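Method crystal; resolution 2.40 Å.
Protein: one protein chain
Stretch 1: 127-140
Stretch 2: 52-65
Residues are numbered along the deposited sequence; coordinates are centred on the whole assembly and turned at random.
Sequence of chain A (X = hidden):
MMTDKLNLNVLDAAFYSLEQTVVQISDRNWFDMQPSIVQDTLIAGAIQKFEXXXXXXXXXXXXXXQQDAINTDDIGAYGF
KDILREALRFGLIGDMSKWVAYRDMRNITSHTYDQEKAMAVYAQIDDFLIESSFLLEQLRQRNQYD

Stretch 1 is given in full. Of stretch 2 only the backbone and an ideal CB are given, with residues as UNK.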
# COMPACT_ATOMS: atom_id res chain seq x y z
N ASP A 127 -13.04 12.03 -6.87
CA ASP A 127 -13.41 13.02 -5.86
C ASP A 127 -12.16 13.30 -5.04
O ASP A 127 -11.84 14.44 -4.74
CB ASP A 127 -14.52 12.51 -4.94
CG ASP A 127 -14.67 13.37 -3.63
OD1 ASP A 127 -14.88 12.82 -2.48
OD2 ASP A 127 -14.57 14.63 -3.75
N PHE A 128 -11.43 12.25 -4.70
CA PHE A 128 -10.24 12.46 -3.93
C PHE A 128 -9.38 13.44 -4.69
O PHE A 128 -8.85 14.38 -4.13
CB PHE A 128 -9.42 11.18 -3.70
CG PHE A 128 -8.18 11.42 -2.87
CD1 PHE A 128 -8.29 11.67 -1.51
CD2 PHE A 128 -6.93 11.44 -3.45
CE1 PHE A 128 -7.14 11.91 -0.72
CE2 PHE A 128 -5.78 11.68 -2.69
CZ PHE A 128 -5.88 11.91 -1.31
N LEU A 129 -9.26 13.27 -5.99
CA LEU A 129 -8.45 14.23 -6.67
C LEU A 129 -8.93 15.66 -6.52
O LEU A 129 -8.12 16.55 -6.36
CB LEU A 129 -8.28 13.84 -8.11
CG LEU A 129 -7.32 12.64 -8.23
CD1 LEU A 129 -7.50 12.22 -9.63
CD2 LEU A 129 -5.76 12.92 -7.91
N ILE A 130 -10.23 15.91 -6.56
CA ILE A 130 -10.71 17.30 -6.43
C ILE A 130 -10.28 17.89 -5.08
O ILE A 130 -9.63 18.93 -5.03
CB ILE A 130 -12.19 17.35 -6.55
CG1 ILE A 130 -12.57 17.18 -8.00
CG2 ILE A 130 -12.73 18.62 -5.96
CD1 ILE A 130 -13.73 16.21 -8.21
N GLU A 131 -10.64 17.20 -4.00
CA GLU A 131 -10.30 17.66 -2.64
C GLU A 131 -8.84 17.82 -2.34
O GLU A 131 -8.40 18.80 -1.75
CB GLU A 131 -10.89 16.71 -1.56
CG GLU A 131 -12.41 16.72 -1.44
CD GLU A 131 -12.98 18.13 -1.33
OE1 GLU A 131 -13.79 18.54 -2.21
OE2 GLU A 131 -12.60 18.83 -0.39
N SER A 132 -8.10 16.78 -2.70
CA SER A 132 -6.67 16.73 -2.47
C SER A 132 -6.04 17.88 -3.25
O SER A 132 -5.13 18.52 -2.77
CB SER A 132 -6.10 15.34 -2.88
OG SER A 132 -6.16 15.08 -4.28
N SER A 133 -6.51 18.10 -4.47
CA SER A 133 -6.00 19.24 -5.23
C SER A 133 -6.40 20.57 -4.57
O SER A 133 -5.72 21.54 -4.74
CB SER A 133 -6.61 19.28 -6.59
OG SER A 133 -6.14 20.35 -7.38
N PHE A 134 -7.52 20.65 -3.84
CA PHE A 134 -7.79 21.96 -3.28
C PHE A 134 -6.77 22.21 -2.20
O PHE A 134 -6.22 23.27 -2.14
CB PHE A 134 -9.19 22.10 -2.69
CG PHE A 134 -10.23 22.66 -3.66
CD1 PHE A 134 -10.94 21.80 -4.53
CD2 PHE A 134 -10.60 24.03 -3.62
CE1 PHE A 134 -12.00 22.28 -5.33
CE2 PHE A 134 -11.66 24.51 -4.43
CZ PHE A 134 -12.36 23.63 -5.28
N LEU A 135 -6.54 21.22 -1.36
CA LEU A 135 -5.59 21.32 -0.28
C LEU A 135 -4.26 21.80 -0.79
O LEU A 135 -3.66 22.72 -0.25
CB LEU A 135 -5.39 19.95 0.36
CG LEU A 135 -4.10 19.81 1.16
CD1 LEU A 135 -4.31 20.68 2.51
CD2 LEU A 135 -3.88 18.40 1.59
N LEU A 136 -3.77 21.14 -1.82
CA LEU A 136 -2.49 21.49 -2.40
C LEU A 136 -2.52 22.94 -2.85
O LEU A 136 -1.49 23.57 -2.88
CB LEU A 136 -2.22 20.60 -3.57
CG LEU A 136 -0.85 20.15 -4.01
CD1 LEU A 136 -1.11 19.14 -5.14
CD2 LEU A 136 0.00 21.30 -4.49
N GLU A 137 -3.69 23.45 -3.24
CA GLU A 137 -3.85 24.85 -3.67
C GLU A 137 -3.58 25.80 -2.48
O GLU A 137 -2.75 26.71 -2.54
CB GLU A 137 -5.27 25.07 -4.19
CG GLU A 137 -5.32 25.18 -5.68
CD GLU A 137 -4.17 24.42 -6.34
OE1 GLU A 137 -4.26 23.16 -6.57
OE2 GLU A 137 -3.16 25.10 -6.63
N GLN A 138 -4.32 25.59 -1.39
CA GLN A 138 -4.10 26.40 -0.22
C GLN A 138 -2.65 26.32 0.25
O GLN A 138 -2.06 27.34 0.57
CB GLN A 138 -5.04 25.97 0.90
CG GLN A 138 -6.50 26.08 0.52
CD GLN A 138 -6.90 27.51 0.23
OE1 GLN A 138 -7.08 27.89 -0.93
NE2 GLN A 138 -7.02 28.32 1.28
N LEU A 139 -2.06 25.13 0.28
CA LEU A 139 -0.69 25.01 0.75
C LEU A 139 0.28 25.67 -0.17
O LEU A 139 1.37 26.03 0.27
CB LEU A 139 -0.27 23.56 0.89
CG LEU A 139 -1.08 22.74 1.86
CD1 LEU A 139 -0.82 21.23 1.62
CD2 LEU A 139 -0.73 23.15 3.25
N ARG A 140 -0.11 25.82 -1.44
CA ARG A 140 0.78 26.43 -2.43
C ARG A 140 1.07 27.86 -1.96
O ARG A 140 2.21 28.33 -2.03
CB ARG A 140 0.18 26.39 -3.86
CG ARG A 140 1.26 26.47 -5.01
CD ARG A 140 0.69 26.12 -6.42
NE ARG A 140 0.09 24.76 -6.40
CZ ARG A 140 -0.87 24.32 -7.22
NH1 ARG A 140 -1.37 25.11 -8.18
NH2 ARG A 140 -1.37 23.09 -7.08
N UNK A 52 -0.48 7.22 -1.04
CA UNK A 52 0.62 8.18 -0.88
C UNK A 52 0.14 9.60 -0.73
O UNK A 52 0.56 10.28 0.20
CB UNK A 52 1.57 8.10 -2.07
N UNK A 53 -0.74 10.08 -1.62
CA UNK A 53 -1.22 11.48 -1.48
C UNK A 53 -1.99 11.77 -0.17
O UNK A 53 -1.80 12.77 0.48
CB UNK A 53 -2.13 11.82 -2.66
N UNK A 54 -2.83 10.84 0.22
CA UNK A 54 -3.57 10.92 1.45
C UNK A 54 -2.61 11.15 2.65
O UNK A 54 -2.74 12.13 3.43
CB UNK A 54 -4.39 9.65 1.64
N UNK A 55 -1.71 10.19 2.83
CA UNK A 55 -0.69 10.27 3.87
C UNK A 55 0.12 11.60 3.82
O UNK A 55 0.13 12.33 4.79
CB UNK A 55 0.26 9.08 3.74
N UNK A 56 0.67 11.91 2.66
CA UNK A 56 1.47 13.11 2.45
C UNK A 56 0.61 14.33 2.69
O UNK A 56 1.02 15.31 3.37
CB UNK A 56 2.07 13.14 1.04
N UNK A 57 -0.62 14.29 2.17
CA UNK A 57 -1.52 15.45 2.38
C UNK A 57 -1.67 15.66 3.87
O UNK A 57 -1.68 16.79 4.33
CB UNK A 57 -2.89 15.24 1.72
N UNK A 58 -1.80 14.57 4.65
CA UNK A 58 -1.94 14.79 6.07
C UNK A 58 -0.63 15.17 6.73
O UNK A 58 -0.61 15.89 7.73
CB UNK A 58 -2.51 13.54 6.74
N UNK A 59 0.49 14.72 6.16
CA UNK A 59 1.75 15.09 6.76
C UNK A 59 1.90 16.59 6.59
O UNK A 59 2.28 17.25 7.52
CB UNK A 59 2.92 14.33 6.14
N UNK A 60 1.51 17.13 5.43
CA UNK A 60 1.62 18.56 5.14
C UNK A 60 0.70 19.41 5.98
O UNK A 60 1.10 20.46 6.42
CB UNK A 60 1.33 18.82 3.66
N UNK A 61 -0.53 18.97 6.22
CA UNK A 61 -1.37 19.76 7.05
C UNK A 61 -0.66 19.80 8.40
O UNK A 61 -0.71 20.79 9.08
CB UNK A 61 -2.79 19.20 7.14
N UNK A 62 -0.04 18.70 8.79
CA UNK A 62 0.58 18.62 10.08
C UNK A 62 1.77 19.58 10.15
O UNK A 62 1.84 20.46 11.01
CB UNK A 62 1.01 17.18 10.37
N UNK A 63 2.69 19.44 9.21
CA UNK A 63 3.82 20.32 9.26
C UNK A 63 3.39 21.76 9.16
O UNK A 63 4.05 22.62 9.69
CB UNK A 63 4.81 19.98 8.15
N UNK A 64 2.27 22.02 8.50
CA UNK A 64 1.81 23.39 8.32
C UNK A 64 1.41 23.97 9.66
O UNK A 64 1.85 25.02 10.00
CB UNK A 64 0.64 23.45 7.33
N UNK A 65 0.61 23.25 10.42
CA UNK A 65 0.14 23.66 11.72
C UNK A 65 1.24 23.65 12.76
O UNK A 65 1.20 24.44 13.70
CB UNK A 65 -1.01 22.76 12.17

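Both stretches are helical, and their N-to-C directions lie 30° apart. Stretch 1 offers Phe 128, Ser 132, Leu 135 and Leu 139, an almost wholly apolar strip with no charge.

Position 52 has helical angles, and stretch 1 is out of its reach and sets no demand. The residue is Phe 52.

Position 53 points toward stretch 1. Its ideal CB lies 3.7 Å from Phe 128 CE2. A small or medium apolar side chain would suit: Ala, Val, Ile or Leu. It is Val 53. Its CG1 meets the edge of the Phe 128 ring, 3.6 Å from CE2, and lies 4.1 Å from Ser 132 CB.

Position 54 points sideways, with its ideal CB 4.0 Å from Phe 128 CZ. The ring favours carbon near the backbone, but a long side chain could leave, so aromatic, aliphatic or long polar residues all fit. It is Tyr 54. CB packs 4.1 Å from Phe 128 CZ, and the end of the side chain leads away.

Positions 55 and 56 are out of reach, and many residues would do. They are Glu 55 and Leu 56.

Position 57 points toward stretch 1 where the helices run close: CA of 57 is 7.2 Å from Ser 132 CA. The ideal CB is a tight 3.3 Å from Leu 135 CD2. Gly, Ala or Ser would suit best. It is Ser 57. OG donates a hydrogen bond to Val 53 O at 2.7 Å, so the hydroxyl is satisfied within its own helix.

Position 58 points away and 59 is out of reach; stretch 1 constrains neither. They are Leu 58 and Lys 59.

Position 60 points toward Leu 139, with its ideal CB 3.8 Å from CD1. Ala, Leu, Ile or Met could pack here. It is Met 60, a selenomethionine. CB makes this contact, and the end of the chain leads away.

Position 61 points sideways, with its ideal CB 5.1 Å from Leu 135 CD1. That leaves room for a longer apolar chain such as Leu or Met. It is Met 61, also selenomethionine. Its end comes nearer, placing CE 3.4 Å from Leu 135 CD2.

Positions 62 and 63 are out of reach, and stretch 1 leaves the choice open. They are Lys 62 and Arg 63.

Position 64 points toward Leu 139, its ideal CB 4.3 Å from CD2. Leu, Met, Gln or Lys would be reasonable. It is Gln 64, with OE1 4.0 Å from Leu 139 CD2.

Position 65 is out of reach, so stretch 1 would accept many residues. It is Leu 65.

Stretch 2 (52-65) FVYELSLKMMKRQL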
# COMPACT_ATOMS: atom_id res chain seq x y z
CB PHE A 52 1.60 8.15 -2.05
CG PHE A 52 2.29 6.81 -2.26
CD1 PHE A 52 2.55 6.37 -3.61
CD2 PHE A 52 2.68 6.00 -1.19
CE1 PHE A 52 3.19 5.11 -3.90
CE2 PHE A 52 3.32 4.72 -1.41
CZ PHE A 52 3.58 4.27 -2.79
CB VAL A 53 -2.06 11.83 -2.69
CG1 VAL A 53 -2.58 13.27 -2.62
CG2 VAL A 53 -1.21 11.60 -3.90
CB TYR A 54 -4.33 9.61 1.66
CG TYR A 54 -4.82 9.51 3.04
CD1 TYR A 54 -5.82 10.36 3.48
CD2 TYR A 54 -4.23 8.68 3.98
CE1 TYR A 54 -6.24 10.41 4.79
CE2 TYR A 54 -4.63 8.76 5.33
CZ TYR A 54 -5.67 9.65 5.69
OH TYR A 54 -6.22 9.73 6.96
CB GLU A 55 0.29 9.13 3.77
CG GLU A 55 0.46 8.35 5.04
CD GLU A 55 -0.45 7.15 5.02
OE1 GLU A 55 -1.63 7.31 5.40
OE2 GLU A 55 -0.00 6.05 4.60
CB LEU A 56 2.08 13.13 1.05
CG LEU A 56 3.39 12.51 0.48
CD1 LEU A 56 4.09 11.66 1.46
CD2 LEU A 56 3.12 11.65 -0.78
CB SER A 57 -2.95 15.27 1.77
OG SER A 57 -2.90 15.21 0.34
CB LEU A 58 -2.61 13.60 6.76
CG LEU A 58 -4.08 14.01 6.81
CD1 LEU A 58 -4.97 13.08 6.00
CD2 LEU A 58 -4.49 14.14 8.24
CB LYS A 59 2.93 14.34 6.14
CG LYS A 59 3.36 13.16 6.95
CD LYS A 59 3.24 11.87 6.17
CE LYS A 59 3.69 10.64 6.98
NZ LYS A 59 4.00 9.54 5.98
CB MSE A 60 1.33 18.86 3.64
CG MSE A 60 2.42 18.28 2.71
SE MSE A 60 4.18 19.11 3.05
CE MSE A 60 5.12 17.88 3.84
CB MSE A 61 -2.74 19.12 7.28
CG MSE A 61 -3.64 19.08 6.06
SE MSE A 61 -5.26 18.04 6.51
CE MSE A 61 -5.38 17.57 4.57
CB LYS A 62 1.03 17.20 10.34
CG LYS A 62 1.29 16.96 11.81
CD LYS A 62 1.63 15.49 12.13
CE LYS A 62 2.34 15.38 13.49
NZ LYS A 62 2.41 13.99 14.05
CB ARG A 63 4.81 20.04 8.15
CG ARG A 63 6.20 19.74 8.66
CD ARG A 63 7.09 19.17 7.57
NE ARG A 63 6.97 19.94 6.32
CZ ARG A 63 7.58 19.56 5.20
NH1 ARG A 63 8.36 18.44 5.20
NH2 ARG A 63 7.42 20.31 4.09
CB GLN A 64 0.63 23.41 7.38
CG GLN A 64 0.05 24.76 7.10
CD GLN A 64 0.97 25.63 6.29
OE1 GLN A 64 1.80 25.13 5.55
NE2 GLN A 64 0.82 26.94 6.42
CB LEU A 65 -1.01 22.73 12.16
CG LEU A 65 -2.13 22.87 11.09
CD1 LEU A 65 -3.02 21.64 11.07
CD2 LEU A 65 -2.95 24.19 11.27
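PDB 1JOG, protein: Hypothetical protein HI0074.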